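Local coordinates for endoglucanase (Acetivibrio cellulolyticus, PDB 5NRM) that serves here as a type I cohesin domain of a cellulosomal scaffoldin, binding the dockerin of a family 5 endoglucanase to build the multienzyme complex, at the interface of chains A and B. Residues are numbered along the deposited sequence; one frame, centred on the assembly and turned at random. Chains: chain A, Endoglucanase; chain B, DocCel5: Type I dockerin repeat domain from A. cellulolyticus family 5 endoglucanase WP_010249057 S51I, L52N mutant.

The interface of chains A and B. Residues chain A 77, 79, 81, 83; chain B 16-17, 20, 52.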
ATOM      1  N   LEU A  77       1.935   1.203  -1.119  1.00  8.83           N
ATOM      2  CA  LEU A  77       1.980   0.277  -2.222  1.00  8.94           C
ATOM      3  C   LEU A  77       3.190  -0.647  -2.048  1.00  9.30           C
ATOM      4  O   LEU A  77       4.320  -0.159  -1.799  1.00 10.19           O
ATOM      5  CB  LEU A  77       2.154   1.060  -3.545  1.00  9.13           C
ATOM      6  CG  LEU A  77       2.263   0.196  -4.813  1.00  9.83           C
ATOM      7  CD1 LEU A  77       0.990  -0.521  -5.106  1.00  9.81           C
ATOM      8  CD2 LEU A  77       2.521   1.138  -5.977  1.00 10.38           C
ATOM      9  N   LEU A  79       4.970  -4.210  -4.254  1.00  8.64           N
ATOM     10  CA  LEU A  79       4.948  -5.308  -5.194  1.00  9.06           C
ATOM     11  C   LEU A  79       6.295  -5.972  -5.229  1.00 10.13           C
ATOM     12  O   LEU A  79       7.328  -5.270  -5.262  1.00 10.21           O
ATOM     13  CB  LEU A  79       4.648  -4.693  -6.598  1.00  9.80           C
ATOM     14  CG  LEU A  79       4.630  -5.710  -7.769  1.00 10.59           C
ATOM     15  CD1 LEU A  79       3.484  -6.726  -7.652  1.00 10.70           C
ATOM     16  CD2 LEU A  79       4.604  -5.018  -9.105  1.00 11.08           C
ATOM     17  N   TYR A  81       8.691  -6.848  -7.407  1.00 10.78           N
ATOM     18  CA  TYR A  81       8.934  -6.521  -8.828  1.00 11.44           C
ATOM     19  C   TYR A  81       9.531  -7.736  -9.542  1.00 12.44           C
ATOM     20  O   TYR A  81       9.396  -7.784 -10.769  1.00 13.10           O
ATOM     21  CB  TYR A  81       9.919  -5.361  -8.970  1.00 11.53           C
ATOM     22  CG  TYR A  81       9.268  -3.994  -8.986  1.00 11.01           C
ATOM     23  CD1 TYR A  81       8.256  -3.654  -8.082  1.00 10.88           C
ATOM     24  CD2 TYR A  81       9.621  -3.058  -9.906  1.00 11.79           C
ATOM     25  CE1 TYR A  81       7.688  -2.399  -8.084  1.00 10.75           C
ATOM     26  CE2 TYR A  81       9.074  -1.779  -9.886  1.00 11.96           C
ATOM     27  CZ  TYR A  81       8.095  -1.461  -8.994  1.00 11.45           C
ATOM     28  OH  TYR A  81       7.485  -0.223  -8.917  1.00 13.50           O
ATOM     29  N   MET A  83       8.353 -10.714  -9.312  1.00 15.22           N
ATOM     30  CA  MET A  83       7.194 -11.623  -9.507  1.00 17.63           C
ATOM     31  C   MET A  83       7.665 -13.075  -9.427  1.00 18.25           C
ATOM     32  O   MET A  83       7.227 -13.932 -10.226  1.00 19.43           O
ATOM     33  CB  MET A  83       6.454 -11.310 -10.813  1.00 19.86           C
ATOM     34  CG  MET A  83       5.849  -9.905 -10.872  1.00 22.85           C
ATOM     35  SD  MET A  83       4.398  -9.840  -9.806  1.00 29.46           S
ATOM     36  CE  MET A  83       3.312 -11.026 -10.459  1.00 30.57           C
TER
ATOM     37  N   PHE B  16      -1.676  -3.988 -10.812  1.00  9.37           N
ATOM     38  CA  PHE B  16      -0.268  -3.612 -10.968  1.00 10.14           C
ATOM     39  C   PHE B  16       0.649  -4.809 -11.143  1.00 10.49           C
ATOM     40  O   PHE B  16       1.530  -4.791 -11.979  1.00 11.35           O
ATOM     41  CB  PHE B  16       0.083  -2.851  -9.696  1.00  9.91           C
ATOM     42  CG  PHE B  16       1.415  -2.111  -9.642  1.00 11.00           C
ATOM     43  CD1 PHE B  16       1.786  -1.242 -10.613  1.00 12.01           C
ATOM     44  CD2 PHE B  16       2.202  -2.238  -8.538  1.00 11.06           C
ATOM     45  CE1 PHE B  16       2.952  -0.514 -10.486  1.00 13.26           C
ATOM     46  CE2 PHE B  16       3.404  -1.520  -8.415  1.00 12.37           C
ATOM     47  CZ  PHE B  16       3.773  -0.663  -9.414  1.00 13.49           C
ATOM     48  N   ALA B  17       0.424  -5.846 -10.363  1.00  9.93           N
ATOM     49  CA  ALA B  17       1.136  -7.095 -10.519  1.00 10.86           C
ATOM     50  C   ALA B  17       0.956  -7.796 -11.874  1.00 11.56           C
ATOM     51  O   ALA B  17       1.919  -8.313 -12.498  1.00 12.95           O
ATOM     52  CB  ALA B  17       0.791  -8.032  -9.391  1.00 10.63           C
ATOM     53  N   ARG B  20       2.913  -6.073 -14.277  1.00 15.53           N
ATOM     54  CA  ARG B  20       4.352  -6.433 -14.147  1.00 16.78           C
ATOM     55  C   ARG B  20       4.607  -7.758 -14.837  1.00 17.74           C
ATOM     56  O   ARG B  20       5.563  -7.890 -15.617  1.00 19.21           O
ATOM     57  CB  ARG B  20       4.751  -6.537 -12.661  1.00 16.93           C
ATOM     58  CG  ARG B  20       6.232  -6.773 -12.420  1.00 18.52           C
ATOM     59  CD  ARG B  20       7.088  -5.550 -12.778  1.00 20.21           C
ATOM     60  NE  ARG B  20       8.502  -5.829 -12.526  1.00 21.99           N
ATOM     61  CZ  ARG B  20       9.511  -5.101 -12.990  1.00 25.34           C
ATOM     62  NH1 ARG B  20       9.267  -3.958 -13.598  1.00 26.19           N
ATOM     63  NH2 ARG B  20      10.761  -5.475 -12.768  1.00 26.90           N
ATOM     64  N   PHE B  52       3.104   0.951 -16.593  1.00 20.88           N
ATOM     65  CA  PHE B  52       3.330   0.433 -15.222  1.00 19.17           C
ATOM     66  C   PHE B  52       3.746   1.568 -14.282  1.00 19.65           C
ATOM     67  O   PHE B  52       3.177   1.709 -13.192  1.00 18.14           O
ATOM     68  CB  PHE B  52       4.424  -0.651 -15.313  1.00 20.20           C
ATOM     69  CG  PHE B  52       4.887  -1.228 -14.017  1.00 19.44           C
ATOM     70  CD1 PHE B  52       4.153  -2.194 -13.369  1.00 17.78           C
ATOM     71  CD2 PHE B  52       6.090  -0.814 -13.456  1.00 20.84           C
ATOM     72  CE1 PHE B  52       4.606  -2.730 -12.146  1.00 17.68           C
ATOM     73  CE2 PHE B  52       6.527  -1.342 -12.250  1.00 20.91           C
ATOM     74  CZ  PHE B  52       5.813  -2.330 -11.616  1.00 18.92           C
TER
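This is the type I cohesin-dockerin interface: the end of cohesin strand 73-79 and the loop after it rest on dockerin helix 13-23, with B:Phe52 of helix 49-59 alongside. A:Leu79 sits over the middle of the patch. With CG anti to the backbone N (chi1 178°), the side chain reaches across to helix 13-23, and its two methyls go to different partners. CD1 packs tightly on the methyl CB of B:Ala17 at 3.5 Å, while CD2 meets B:Phe16 CD2 at 3.7 Å. The same CD2 also lies at the edge of the B:Phe52 ring. A:Leu77, two residues earlier on the strand, sets its CD2 3.7 Å from B:Phe16 CE2 and extends the apolar row.

The edge of B:Phe52 meets one face of the A:Tyr81 ring, offset toward its rim; the planes are 78° apart. B:Phe52 CZ comes 3.6 Å from A:Tyr81 CZ. Within the dockerin, B:Phe16 and B:Phe52 pack against each other, which joins the two helices on the side facing the cohesin.

B:Arg20 adds a polar contact. Its NE donates to the backbone O of A:Tyr81 at 2.8 Å, nearly straight (166° at H). NE comes in the carbonyl plane, on a lone pair of the oxygen, and that oxygen lies close to the guanidinium plane. NH2 adds a weak bond to the same oxygen. A:Tyr81 CD2 stands over the centre of the guanidinium face, 3.7 Å from CZ of B:Arg20. The aliphatic stem is used too: B:Arg20 CG touches A:Met83 CG at 3.5 Å.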